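PDB 3I4K: muconate lactonizing enzyme from Corynebacterium glutamicum, which belongs to the enolase superfamily and pairs an N-terminal capping domain with a TIM-barrel-like domain that holds a magnesium ion. Local coordinates for residues Val140-Val146 / Asn165-Lys171; Pro23-Ala27 / Lys171-Gly175; Leu43-Gly49 / Asp116-Ser121; Asp338-Gln343 / Val362-Lys368; Leu130-Arg135 / Ala318-Ile324. All blocks are in the same frame, centred on the assembly; numbering follows the deposited sequence.

Contact 1 (Val140-Val146 / Asn165-Lys171). With ACY (acetic acid), chain I.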
# COMPACT_ATOMS: atom_id res chain seq x y z
N VAL A 140 13.88 15.60 -11.53
CA VAL A 140 12.74 16.33 -12.03
C VAL A 140 12.80 16.52 -13.53
O VAL A 140 13.78 17.05 -14.07
CB VAL A 140 12.63 17.72 -11.34
CG1 VAL A 140 11.40 18.49 -11.86
CG2 VAL A 140 12.52 17.54 -9.83
N THR A 141 11.76 16.05 -14.20
CA THR A 141 11.63 16.17 -15.65
C THR A 141 10.88 17.48 -15.87
O THR A 141 9.89 17.75 -15.19
CB THR A 141 10.78 15.01 -16.24
OG1 THR A 141 11.43 13.76 -16.00
CG2 THR A 141 10.59 15.20 -17.74
N TRP A 142 11.36 18.30 -16.80
CA TRP A 142 10.70 19.58 -17.08
C TRP A 142 9.75 19.42 -18.27
O TRP A 142 10.16 18.96 -19.33
CB TRP A 142 11.74 20.68 -17.35
CG TRP A 142 11.13 22.04 -17.69
CD1 TRP A 142 11.04 22.60 -18.94
CD2 TRP A 142 10.50 22.96 -16.79
NE1 TRP A 142 10.39 23.81 -18.86
CE2 TRP A 142 10.04 24.06 -17.56
CE3 TRP A 142 10.27 22.96 -15.40
CZ2 TRP A 142 9.37 25.15 -16.99
CZ3 TRP A 142 9.60 24.06 -14.83
CH2 TRP A 142 9.16 25.13 -15.63
N ALA A 143 8.49 19.80 -18.07
CA ALA A 143 7.49 19.70 -19.13
C ALA A 143 7.23 21.05 -19.79
O ALA A 143 7.06 22.07 -19.12
CB ALA A 143 6.19 19.14 -18.56
N LEU A 144 7.20 21.05 -21.11
CA LEU A 144 6.92 22.27 -21.85
C LEU A 144 5.51 22.15 -22.41
O LEU A 144 5.14 21.10 -22.94
CB LEU A 144 7.88 22.44 -23.03
CG LEU A 144 9.36 22.73 -22.78
CD1 LEU A 144 10.09 21.44 -22.41
CD2 LEU A 144 9.97 23.34 -24.04
N GLY A 145 4.71 23.20 -22.26
CA GLY A 145 3.37 23.17 -22.83
C GLY A 145 3.59 23.21 -24.33
O GLY A 145 4.74 23.25 -24.77
N VAL A 146 2.53 23.20 -25.13
CA VAL A 146 2.70 23.24 -26.58
C VAL A 146 3.33 24.59 -26.94
O VAL A 146 2.80 25.64 -26.61
CB VAL A 146 1.35 23.05 -27.31
CG1 VAL A 146 0.32 24.04 -26.80
CG2 VAL A 146 1.54 23.20 -28.82
N ASN A 165 17.98 20.19 -15.64
CA ASN A 165 17.09 19.09 -16.02
C ASN A 165 17.73 18.23 -17.09
O ASN A 165 18.20 18.73 -18.11
CB ASN A 165 15.75 19.63 -16.54
CG ASN A 165 15.10 20.60 -15.58
OD1 ASN A 165 15.31 21.81 -15.65
ND2 ASN A 165 14.30 20.07 -14.66
N ARG A 166 17.75 16.92 -16.85
CA ARG A 166 18.34 15.97 -17.78
C ARG A 166 17.26 15.32 -18.65
O ARG A 166 17.57 14.56 -19.57
CB ARG A 166 19.10 14.90 -17.00
CG ARG A 166 19.91 15.46 -15.84
CD ARG A 166 21.22 14.72 -15.71
NE ARG A 166 21.98 14.78 -16.96
CZ ARG A 166 23.15 14.18 -17.16
NH1 ARG A 166 23.71 13.46 -16.19
NH2 ARG A 166 23.77 14.30 -18.33
N SER A 167 16.00 15.62 -18.36
CA SER A 167 14.89 15.07 -19.12
C SER A 167 13.81 16.13 -19.33
O SER A 167 13.51 16.94 -18.43
CB SER A 167 14.30 13.84 -18.42
OG SER A 167 13.56 14.20 -17.26
N PHE A 168 13.21 16.11 -20.52
CA PHE A 168 12.16 17.05 -20.89
C PHE A 168 10.94 16.36 -21.49
O PHE A 168 11.06 15.43 -22.29
CB PHE A 168 12.73 18.07 -21.87
CG PHE A 168 13.75 18.99 -21.26
CD1 PHE A 168 13.35 20.12 -20.55
CD2 PHE A 168 15.11 18.70 -21.35
CE1 PHE A 168 14.28 20.95 -19.94
CE2 PHE A 168 16.05 19.52 -20.74
CZ PHE A 168 15.64 20.64 -20.03
N LYS A 169 9.77 16.83 -21.10
CA LYS A 169 8.50 16.30 -21.58
C LYS A 169 7.81 17.37 -22.44
O LYS A 169 7.60 18.51 -22.00
CB LYS A 169 7.62 15.94 -20.38
CG LYS A 169 6.18 15.59 -20.67
CD LYS A 169 5.47 15.35 -19.36
CE LYS A 169 3.97 15.43 -19.50
NZ LYS A 169 3.32 15.03 -18.23
N LEU A 170 7.48 17.00 -23.68
CA LEU A 170 6.83 17.90 -24.63
C LEU A 170 5.35 17.59 -24.85
O LEU A 170 5.00 16.53 -25.38
CB LEU A 170 7.54 17.82 -25.98
CG LEU A 170 9.04 18.12 -26.00
CD1 LEU A 170 9.65 17.68 -27.31
CD2 LEU A 170 9.23 19.61 -25.78
N LYS A 171 4.48 18.50 -24.43
CA LYS A 171 3.04 18.30 -24.61
C LYS A 171 2.73 18.45 -26.11
O LYS A 171 3.38 19.22 -26.81
CB LYS A 171 2.26 19.34 -23.79
CG LYS A 171 2.26 19.08 -22.27
CD LYS A 171 1.72 20.27 -21.48
CE LYS A 171 1.39 19.92 -20.02
NZ LYS A 171 2.53 19.48 -19.15
C ACY I . -0.48 15.83 -17.34
O ACY I . -1.39 15.38 -18.02
OXT ACY I . 0.66 15.16 -17.22
CH3 ACY I . -0.64 17.15 -16.63
O HOH W 1 16.56 16.00 -14.25
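This is the parallel strand pair of a beta-alpha-beta unit in the TIM-barrel-like domain. Strand 137-144 passes through helix 149-163 to reach strand 167-171. The short strand axes come within 4.5 Å and run 25° apart. Four backbone hydrogen bonds form the ladder: Trp-142 N to Ser-167 O (3.0 Å), Lys-169 N to Trp-142 O (2.8 Å), Leu-144 N to Lys-169 O (2.7 Å) and Lys-171 N to Leu-144 O (3.1 Å). At the start of the pair, side chains extend the bonding. Asn-165 ND2 donates to Val-140 O (3.1 Å), and the hydroxyls Thr-141 OG1 and Ser-167 OG lie 2.5 Å apart. Trp-142, Leu-144, Phe-168 and Leu-170 share the face covered by helix 149-163 and, at Leu-170, by helix 177-189. There Leu-144 CD1 is 3.9 Å from Leu-170 CD2, and the Trp-142 and Phe-168 rings meet rim to rim. Ala-143 and Lys-169 point to the other face; the Lys-169 side chain is about 4 Å from the magnesium ion. Lys-169 and Lys-171 are spaced as in the KxK motif of related enzymes. Lys-169 also forms salt bridges with Glu-226, a magnesium ligand, and Glu-329. Lys-169 NZ donates to OXT of an acetic acid, probably from the crystallisation liquor, at 2.8 Å.

Contact 2 (Pro23-Ala27 / Lys171-Gly175)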
# COMPACT_ATOMS: atom_id res chain seq x y z
N PRO A 23 2.38 31.32 -20.80
CA PRO A 23 1.13 30.61 -21.14
C PRO A 23 1.45 29.13 -21.28
O PRO A 23 2.39 28.76 -21.98
CB PRO A 23 0.74 31.23 -22.48
CG PRO A 23 1.32 32.61 -22.40
CD PRO A 23 2.68 32.35 -21.81
N HIS A 24 0.68 28.28 -20.61
CA HIS A 24 0.93 26.84 -20.68
C HIS A 24 -0.15 26.21 -21.55
O HIS A 24 -1.28 26.04 -21.12
CB HIS A 24 0.92 26.24 -19.27
CG HIS A 24 1.82 25.06 -19.11
ND1 HIS A 24 3.16 25.11 -19.42
CD2 HIS A 24 1.58 23.79 -18.70
CE1 HIS A 24 3.71 23.92 -19.21
NE2 HIS A 24 2.76 23.10 -18.77
N GLY A 25 0.23 25.87 -22.78
CA GLY A 25 -0.74 25.30 -23.70
C GLY A 25 -0.81 23.79 -23.79
O GLY A 25 0.21 23.10 -23.89
N PHE A 26 -2.04 23.28 -23.76
CA PHE A 26 -2.29 21.85 -23.85
C PHE A 26 -2.88 21.53 -25.23
O PHE A 26 -2.98 22.40 -26.10
CB PHE A 26 -3.27 21.41 -22.77
CG PHE A 26 -2.79 21.65 -21.37
CD1 PHE A 26 -2.04 20.69 -20.70
CD2 PHE A 26 -3.09 22.84 -20.71
CE1 PHE A 26 -1.60 20.90 -19.40
CE2 PHE A 26 -2.65 23.06 -19.41
CZ PHE A 26 -1.90 22.09 -18.75
N ALA A 27 -3.30 20.29 -25.40
CA ALA A 27 -3.88 19.85 -26.67
C ALA A 27 -5.08 20.67 -27.10
O ALA A 27 -5.21 21.02 -28.28
CB ALA A 27 -4.28 18.37 -26.57
N LYS A 171 4.48 18.50 -24.43
CA LYS A 171 3.04 18.30 -24.61
C LYS A 171 2.73 18.45 -26.11
O LYS A 171 3.38 19.22 -26.81
CB LYS A 171 2.26 19.34 -23.79
CG LYS A 171 2.26 19.08 -22.27
CD LYS A 171 1.72 20.27 -21.48
CE LYS A 171 1.39 19.92 -20.02
NZ LYS A 171 2.53 19.48 -19.15
N MSE A 172 1.76 17.68 -26.59
CA MSE A 172 1.34 17.70 -27.99
C MSE A 172 -0.17 17.59 -28.03
O MSE A 172 -0.82 17.51 -27.00
CB MSE A 172 1.91 16.51 -28.75
CG MSE A 172 3.41 16.32 -28.67
SE MSE A 172 3.92 14.73 -29.70
CE MSE A 172 3.68 15.44 -31.50
N GLY A 173 -0.73 17.55 -29.24
CA GLY A 173 -2.17 17.40 -29.35
C GLY A 173 -2.92 18.57 -29.92
O GLY A 173 -4.13 18.48 -30.15
N ALA A 174 -2.23 19.68 -30.13
CA ALA A 174 -2.86 20.88 -30.68
C ALA A 174 -2.64 20.94 -32.19
O ALA A 174 -1.52 20.75 -32.68
CB ALA A 174 -2.29 22.14 -30.01
N GLY A 175 -3.72 21.18 -32.91
CA GLY A 175 -3.62 21.29 -34.35
C GLY A 175 -3.30 20.01 -35.10
O GLY A 175 -3.39 18.91 -34.56
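This is a domain-domain contact. Strand 8-25 of the N-terminal domain ends here against the loop that leaves barrel strand 167-171. Van der Waals packing dominates, and 295 Å² is buried in total. Lys-171 contributes the most surface. Its aliphatic chain runs beside Phe-26, with Phe-26 CE1 a tight 3.2 Å from Lys-171 CE. The Phe-26 CA-to-CB bond points away from the loop, but the ring swings back to reach the lysine. Lys-171 NZ lies at the edge of the His-24 ring, 3.6 Å from His-24 NE2, and the two are not hydrogen-bonded. Further along, the backbones come close. The CA atoms of Ala-27 and Gly-173 are 4.0 Å apart. A CB on Gly-173 would collide with Ala-27 CB, so the glycine makes this approach possible. Ala-174 CA then makes a CA-H...O contact with Ala-27 O at 3.4 Å. The Lys-171 side chain, about 7 Å from the magnesium ion, is where the N-terminal domain packs near the metal site. Around the contact, Gly-25 bonds through its backbone to Val-146 after strand 137-144, His-24 bonds likewise to Ser-31 of strand 30-43, and selenomethionine Met-172 packs on helix 177-189.

Contact 3 (Leu43-Gly49 / Asp116-Ser121)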
# COMPACT_ATOMS: atom_id res chain seq x y z
N LEU A 43 -7.84 21.48 13.43
CA LEU A 43 -7.93 20.59 14.57
C LEU A 43 -8.09 21.32 15.90
O LEU A 43 -7.57 22.42 16.09
CB LEU A 43 -6.68 19.70 14.64
CG LEU A 43 -6.41 18.76 13.46
CD1 LEU A 43 -5.18 17.92 13.77
CD2 LEU A 43 -7.61 17.86 13.21
N GLU A 44 -8.82 20.68 16.81
CA GLU A 44 -9.09 21.21 18.14
C GLU A 44 -7.86 21.85 18.79
O GLU A 44 -7.95 22.89 19.42
CB GLU A 44 -9.61 20.08 19.04
CG GLU A 44 -9.89 20.49 20.47
CD GLU A 44 -10.82 21.67 20.55
OE1 GLU A 44 -11.92 21.59 19.95
OE2 GLU A 44 -10.46 22.67 21.21
N ASN A 45 -6.70 21.21 18.61
CA ASN A 45 -5.45 21.71 19.18
C ASN A 45 -4.88 22.90 18.42
O ASN A 45 -3.69 23.21 18.55
CB ASN A 45 -4.41 20.58 19.22
CG ASN A 45 -4.21 19.93 17.87
OD1 ASN A 45 -3.36 19.05 17.71
ND2 ASN A 45 -4.98 20.36 16.88
N GLY A 46 -5.71 23.55 17.61
CA GLY A 46 -5.26 24.71 16.86
C GLY A 46 -4.46 24.47 15.59
O GLY A 46 -4.30 25.40 14.79
N VAL A 47 -3.95 23.26 15.39
CA VAL A 47 -3.17 22.98 14.18
C VAL A 47 -4.05 23.00 12.93
O VAL A 47 -5.22 22.61 12.97
CB VAL A 47 -2.46 21.62 14.28
CG1 VAL A 47 -3.46 20.54 14.59
CG2 VAL A 47 -1.75 21.31 12.96
N ILE A 48 -3.48 23.46 11.82
CA ILE A 48 -4.19 23.53 10.55
C ILE A 48 -3.43 22.78 9.44
O ILE A 48 -2.28 23.11 9.14
CB ILE A 48 -4.38 25.00 10.11
CG1 ILE A 48 -5.08 25.79 11.22
CG2 ILE A 48 -5.22 25.07 8.84
CD1 ILE A 48 -5.30 27.26 10.88
N GLY A 49 -4.08 21.78 8.84
CA GLY A 49 -3.46 21.02 7.77
C GLY A 49 -3.98 21.45 6.41
O GLY A 49 -5.16 21.75 6.26
N ASP A 116 -1.45 16.30 6.72
CA ASP A 116 -0.70 17.46 7.18
C ASP A 116 -1.05 17.77 8.65
O ASP A 116 -0.17 17.81 9.51
CB ASP A 116 -1.02 18.67 6.28
CG ASP A 116 -0.03 19.82 6.45
OD1 ASP A 116 1.17 19.57 6.69
OD2 ASP A 116 -0.46 20.99 6.30
N ALA A 117 -2.34 17.94 8.93
CA ALA A 117 -2.81 18.24 10.28
C ALA A 117 -2.31 17.23 11.31
O ALA A 117 -1.97 17.59 12.44
CB ALA A 117 -4.33 18.30 10.29
N TRP A 118 -2.27 15.96 10.92
CA TRP A 118 -1.83 14.89 11.81
C TRP A 118 -0.31 14.86 12.00
O TRP A 118 0.19 14.75 13.12
CB TRP A 118 -2.32 13.54 11.27
CG TRP A 118 -2.37 12.42 12.27
CD1 TRP A 118 -2.29 12.52 13.63
CD2 TRP A 118 -2.56 11.03 11.99
NE1 TRP A 118 -2.43 11.29 14.21
CE2 TRP A 118 -2.60 10.35 13.23
CE3 TRP A 118 -2.71 10.29 10.81
CZ2 TRP A 118 -2.78 8.97 13.32
CZ3 TRP A 118 -2.89 8.92 10.89
CH2 TRP A 118 -2.93 8.27 12.14
N ALA A 119 0.44 14.97 10.90
CA ALA A 119 1.89 14.96 10.97
C ALA A 119 2.43 16.16 11.78
O ALA A 119 3.42 16.04 12.49
CB ALA A 119 2.49 14.96 9.57
N ARG A 120 1.78 17.31 11.65
CA ARG A 120 2.21 18.49 12.40
C ARG A 120 1.86 18.32 13.88
O ARG A 120 2.64 18.69 14.76
CB ARG A 120 1.55 19.76 11.83
CG ARG A 120 2.16 20.22 10.51
CD ARG A 120 1.40 21.39 9.91
NE ARG A 120 1.97 21.82 8.64
CZ ARG A 120 3.13 22.46 8.52
NH1 ARG A 120 3.84 22.77 9.59
NH2 ARG A 120 3.58 22.78 7.31
N SER A 121 0.69 17.74 14.14
CA SER A 121 0.24 17.50 15.51
C SER A 121 1.19 16.54 16.23
O SER A 121 1.36 16.64 17.45
CB SER A 121 -1.17 16.90 15.52
OG SER A 121 -2.15 17.85 15.19
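Val-47 lays its side chain over the last turn of helix 104-121. Val-47 CG2 is 3.8 Å from Arg-120 CB and also 3.8 Å from Ala-117 O. Leu-43 reaches the same turn, with Leu-43 CD1 3.6 Å from Ala-117 CB. These two residues flank a tight hairpin end. A type I turn runs from Leu-43 to Gly-46, closed by Gly-46 N to Leu-43 O (2.7 Å). Leu-43 N then bonds to Val-47 O (2.9 Å). With Gly-46 at positive phi, this is a type I turn followed by a G1 beta bulge. Ser-121 OG sits between two possible acceptors, Asn-45 OD1 at 3.0 Å and Ala-117 O at 2.8 Å, and the choice is not settled. The closest backbone approach is at Gly-49, where Gly-49 CA is 3.5 Å from Ala-117 N. A side chain there would run into the helix. Asp-116 and Arg-120 form a salt bridge along the helix, with Arg-120 NE 3.1 Å from Asp-116 OD1. Asp-116 OD2 also accepts from Tyr-50 N, just beyond Gly-49, which ties the helix to strand 48-53. Trp-118 points away and packs on Asp-128 of the second subunit. A three-stranded antiparallel sheet backed by helices in this way is typical of the N-terminal capping domain of the enolase superfamily.

Contact 4 (Asp338-Gln343 / Val362-Lys368)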
# COMPACT_ATOMS: atom_id res chain seq x y z
N ASP A 338 4.22 33.26 -8.95
CA ASP A 338 4.26 33.65 -7.55
C ASP A 338 3.81 32.46 -6.69
O ASP A 338 3.29 31.48 -7.22
CB ASP A 338 3.36 34.86 -7.31
CG ASP A 338 3.45 35.40 -5.90
OD1 ASP A 338 4.56 35.41 -5.33
OD2 ASP A 338 2.42 35.83 -5.36
N THR A 339 4.02 32.54 -5.38
CA THR A 339 3.62 31.46 -4.50
C THR A 339 2.84 31.92 -3.28
O THR A 339 2.39 33.07 -3.21
CB THR A 339 4.87 30.65 -4.05
OG1 THR A 339 4.52 29.77 -2.97
CG2 THR A 339 5.98 31.58 -3.60
N TYR A 340 2.64 31.02 -2.32
CA TYR A 340 1.93 31.31 -1.09
C TYR A 340 2.37 30.29 -0.06
O TYR A 340 1.57 29.83 0.76
CB TYR A 340 0.42 31.22 -1.29
CG TYR A 340 -0.06 29.89 -1.84
CD1 TYR A 340 0.25 29.51 -3.15
CD2 TYR A 340 -0.82 29.02 -1.06
CE1 TYR A 340 -0.18 28.29 -3.66
CE2 TYR A 340 -1.25 27.79 -1.57
CZ TYR A 340 -0.93 27.44 -2.87
OH TYR A 340 -1.34 26.24 -3.38
N ILE A 341 3.66 29.96 -0.09
CA ILE A 341 4.18 28.95 0.81
C ILE A 341 5.31 29.38 1.77
O ILE A 341 5.88 28.54 2.46
CB ILE A 341 4.63 27.72 -0.02
CG1 ILE A 341 4.21 26.45 0.71
CG2 ILE A 341 6.12 27.75 -0.29
CD1 ILE A 341 2.72 26.37 0.99
N VAL A 342 5.61 30.67 1.82
CA VAL A 342 6.67 31.17 2.71
C VAL A 342 8.07 30.71 2.30
O VAL A 342 8.86 31.52 1.81
CB VAL A 342 6.42 30.73 4.18
CG1 VAL A 342 7.55 31.20 5.07
CG2 VAL A 342 5.09 31.28 4.67
N GLN A 343 8.37 29.43 2.50
CA GLN A 343 9.68 28.91 2.13
C GLN A 343 9.77 28.70 0.62
O GLN A 343 8.77 28.81 -0.09
CB GLN A 343 9.95 27.57 2.82
CG GLN A 343 9.92 27.63 4.33
CD GLN A 343 8.64 27.06 4.90
OE1 GLN A 343 7.54 27.42 4.49
NE2 GLN A 343 8.79 26.16 5.87
N VAL A 362 6.40 22.60 4.60
CA VAL A 362 6.25 23.95 4.09
C VAL A 362 4.98 24.57 4.64
O VAL A 362 3.93 23.92 4.70
CB VAL A 362 6.25 23.94 2.55
CG1 VAL A 362 4.87 23.59 2.02
CG2 VAL A 362 6.74 25.26 2.03
N ASP A 363 5.06 25.83 5.06
CA ASP A 363 3.91 26.52 5.64
C ASP A 363 3.30 27.50 4.66
O ASP A 363 3.98 28.03 3.79
CB ASP A 363 4.33 27.27 6.91
CG ASP A 363 5.53 26.64 7.58
OD1 ASP A 363 6.67 26.90 7.14
OD2 ASP A 363 5.33 25.87 8.54
N VAL A 364 2.00 27.75 4.81
CA VAL A 364 1.31 28.67 3.91
C VAL A 364 1.45 30.11 4.37
O VAL A 364 1.63 30.38 5.55
CB VAL A 364 -0.19 28.33 3.82
CG1 VAL A 364 -0.37 26.90 3.34
CG2 VAL A 364 -0.84 28.53 5.17
N ASP A 365 1.38 31.03 3.41
CA ASP A 365 1.46 32.46 3.68
C ASP A 365 0.04 32.99 3.51
O ASP A 365 -0.37 33.35 2.41
CB ASP A 365 2.38 33.16 2.68
CG ASP A 365 2.43 34.67 2.88
OD1 ASP A 365 1.36 35.29 3.04
OD2 ASP A 365 3.54 35.24 2.86
N MSE A 366 -0.71 33.02 4.61
CA MSE A 366 -2.09 33.48 4.58
C MSE A 366 -2.35 34.79 3.85
O MSE A 366 -3.45 35.02 3.35
CB MSE A 366 -2.64 33.55 6.00
CG MSE A 366 -3.02 32.19 6.54
SE MSE A 366 -4.14 31.27 5.25
CE MSE A 366 -5.88 31.79 5.93
N ASP A 367 -1.34 35.65 3.80
CA ASP A 367 -1.51 36.92 3.11
C ASP A 367 -1.64 36.66 1.62
O ASP A 367 -2.57 37.15 0.97
CB ASP A 367 -0.32 37.85 3.38
CG ASP A 367 -0.32 38.39 4.80
OD1 ASP A 367 -1.36 38.95 5.21
OD2 ASP A 367 0.71 38.26 5.49
N LYS A 368 -0.70 35.89 1.07
CA LYS A 368 -0.73 35.56 -0.35
C LYS A 368 -1.89 34.64 -0.67
O LYS A 368 -2.40 34.65 -1.79
CB LYS A 368 0.60 34.95 -0.77
CG LYS A 368 1.73 35.97 -0.79
CD LYS A 368 3.00 35.41 -1.40
CE LYS A 368 4.06 36.49 -1.54
NZ LYS A 368 5.32 35.96 -2.13
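Two firm hydrogen bonds and two weak ones join 338-343 to 362-368. Tyr-340 O accepts from Asp-365 N at 2.9 Å, the one backbone-to-backbone hydrogen bond across the contact. Asp-363 N donates to Gln-343 OE1 at 3.0 Å. In return Gln-343 NE2 gives a weak, bent bond to Asp-363 OD1 (2.6 Å). Asp-363 OD2 faces Arg-120 in a long, weak ion pair. Lys-368 NZ forms a weak salt bridge with Asp-338 OD1 at 3.3 Å, while Asp-338 OD2 is hydrogen-bonded to Tyr-372. The hydroxyl of Tyr-340 bonds to Glu-52 of the N-terminal domain. Apolar contact is added by Ile-341 CD1, 3.9 Å from Val-364 CG1. Asp-365 is the N-cap of helix 366-372: Asp-365 OD1 accepts from Lys-368 N (2.9 Å) and more weakly from Asp-367 N (2.8 Å). Val-364 and Met-366, a selenomethionine, rest on Tyr-50 of strand 48-53. A C-terminal segment that returns from the barrel to the N-terminal domain is characteristic of the enolase superfamily.

Contact 5 (Leu130-Arg135 / Ala318-Ile324)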
# COMPACT_ATOMS: atom_id res chain seq x y z
N LEU A 130 3.96 7.70 6.26
CA LEU A 130 3.94 6.90 5.04
C LEU A 130 5.10 5.91 4.90
O LEU A 130 5.41 5.48 3.80
CB LEU A 130 3.94 7.83 3.82
CG LEU A 130 2.84 8.89 3.78
CD1 LEU A 130 3.10 9.85 2.64
CD2 LEU A 130 1.47 8.23 3.65
N GLY A 131 5.75 5.56 6.01
CA GLY A 131 6.84 4.60 5.95
C GLY A 131 8.24 5.12 6.22
O GLY A 131 9.20 4.34 6.24
N GLY A 132 8.39 6.42 6.42
CA GLY A 132 9.72 6.96 6.67
C GLY A 132 10.39 7.42 5.40
O GLY A 132 9.73 7.62 4.38
N THR A 133 11.71 7.59 5.42
CA THR A 133 12.38 8.06 4.22
C THR A 133 13.24 7.02 3.50
O THR A 133 13.90 6.20 4.13
CB THR A 133 13.22 9.33 4.52
OG1 THR A 133 14.54 8.98 4.93
CG2 THR A 133 12.57 10.14 5.63
N VAL A 134 13.18 7.08 2.17
CA VAL A 134 13.93 6.21 1.28
C VAL A 134 14.91 7.10 0.52
O VAL A 134 15.99 6.65 0.10
CB VAL A 134 13.01 5.53 0.22
CG1 VAL A 134 13.83 4.63 -0.69
CG2 VAL A 134 11.91 4.74 0.90
N ARG A 135 14.52 8.36 0.34
CA ARG A 135 15.33 9.34 -0.39
C ARG A 135 15.05 10.75 0.11
O ARG A 135 13.98 11.02 0.68
CB ARG A 135 15.01 9.27 -1.88
CG ARG A 135 13.56 9.63 -2.17
CD ARG A 135 13.17 9.49 -3.64
NE ARG A 135 12.62 8.18 -3.97
CZ ARG A 135 13.32 7.20 -4.52
NH1 ARG A 135 14.60 7.39 -4.80
NH2 ARG A 135 12.73 6.05 -4.83
N ALA A 318 6.97 10.66 -2.66
CA ALA A 318 8.14 10.16 -3.36
C ALA A 318 9.28 9.85 -2.39
O ALA A 318 10.06 8.92 -2.61
CB ALA A 318 8.60 11.17 -4.39
N ALA A 319 9.37 10.62 -1.31
CA ALA A 319 10.42 10.42 -0.32
C ALA A 319 10.29 9.09 0.40
O ALA A 319 11.29 8.50 0.81
CB ALA A 319 10.42 11.56 0.69
N SER A 320 9.06 8.61 0.54
CA SER A 320 8.79 7.37 1.25
C SER A 320 8.40 6.19 0.37
O SER A 320 8.14 5.10 0.88
CB SER A 320 7.68 7.61 2.26
OG SER A 320 6.49 7.97 1.59
N THR A 321 8.36 6.39 -0.94
CA THR A 321 7.94 5.32 -1.84
C THR A 321 9.05 4.85 -2.79
O THR A 321 9.37 5.51 -3.77
CB THR A 321 6.72 5.77 -2.64
OG1 THR A 321 5.69 6.17 -1.72
CG2 THR A 321 6.21 4.64 -3.52
N LYS A 322 9.62 3.70 -2.48
CA LYS A 322 10.70 3.14 -3.28
C LYS A 322 10.27 2.86 -4.72
O LYS A 322 11.07 2.97 -5.66
CB LYS A 322 11.20 1.86 -2.63
CG LYS A 322 12.66 1.54 -2.84
CD LYS A 322 12.96 1.09 -4.23
CE LYS A 322 14.44 0.80 -4.39
NZ LYS A 322 15.26 2.00 -4.08
N ALA A 323 9.00 2.50 -4.89
CA ALA A 323 8.46 2.18 -6.21
C ALA A 323 8.40 3.38 -7.16
O ALA A 323 8.11 3.22 -8.34
CB ALA A 323 7.08 1.55 -6.06
N ILE A 324 8.64 4.60 -6.64
CA ILE A 324 8.70 5.77 -7.52
C ILE A 324 10.11 5.56 -8.00
O ILE A 324 11.08 6.02 -7.39
CB ILE A 324 8.63 7.11 -6.77
CG1 ILE A 324 7.24 7.32 -6.19
CG2 ILE A 324 8.99 8.25 -7.74
CD1 ILE A 324 6.15 7.56 -7.24
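Arg-135 has the most surface covered here, 107 Å², followed by Ser-320 with 82 Å² and Ala-319 with 64 Å². They join the linker before barrel strand 137-144 to the C-terminal part of helix 308-320. Ala-319 O is the central acceptor. Ala-319 O takes Val-134 N at 2.7 Å and Arg-135 N at a longer 3.3 Å. The Arg-135 side chain then curls back toward the helix, where Arg-135 NE donates to Ala-318 O at 3.0 Å. Arg-135 NH2 lies among further carbonyls, 3.6 Å from both Thr-321 O and Lys-322 O. Ser-320 fits against the glycine-containing part of the linker. Ser-320 OG is 3.4 Å from Leu-130 CB, and Ser-320 CB is a close 2.9 Å from Gly-132 O. The Ser-320 hydroxyl bonds back into its own helix, to Gln-316 and Phe-317. Val-134 CG1 adds an apolar touch to Lys-322 CG at 3.9 Å. The linker also faces the dimer partner: Gly-131 and Thr-133 make backbone hydrogen bonds to the second subunit. The chemistry implies that two backbone amides and Arg-135 NE take up the carbonyls of Ala-318 and Ala-319 in the last part of helix 308-320, with the positive charge set near a cluster of carbonyl oxygens.

Contact 2 opens first, at 23-27, and closes about 145 residues later at 171-175. Its long loop contains contact 3, which stays within the N-terminal domain, and contact 1, the first parallel strand pair of the barrel. Contact 5 opens at 130-135, inside that loop, and closes at 318-324, so it crosses contact 2 and also encloses contact 1. Contact 4 follows in series and closes a short loop of 18 residues between 343 and 362. Contacts 1 and 2 share Lys-171 and touch through a probable hydrogen bond, Val-146 N to Gly-25 O (2.6 Å). The domains are tied at contact 2 and again where contacts 3 and 4 meet, at Arg-120 and Asp-363; the centres of contacts 2 and 4 are about 29 Å apart.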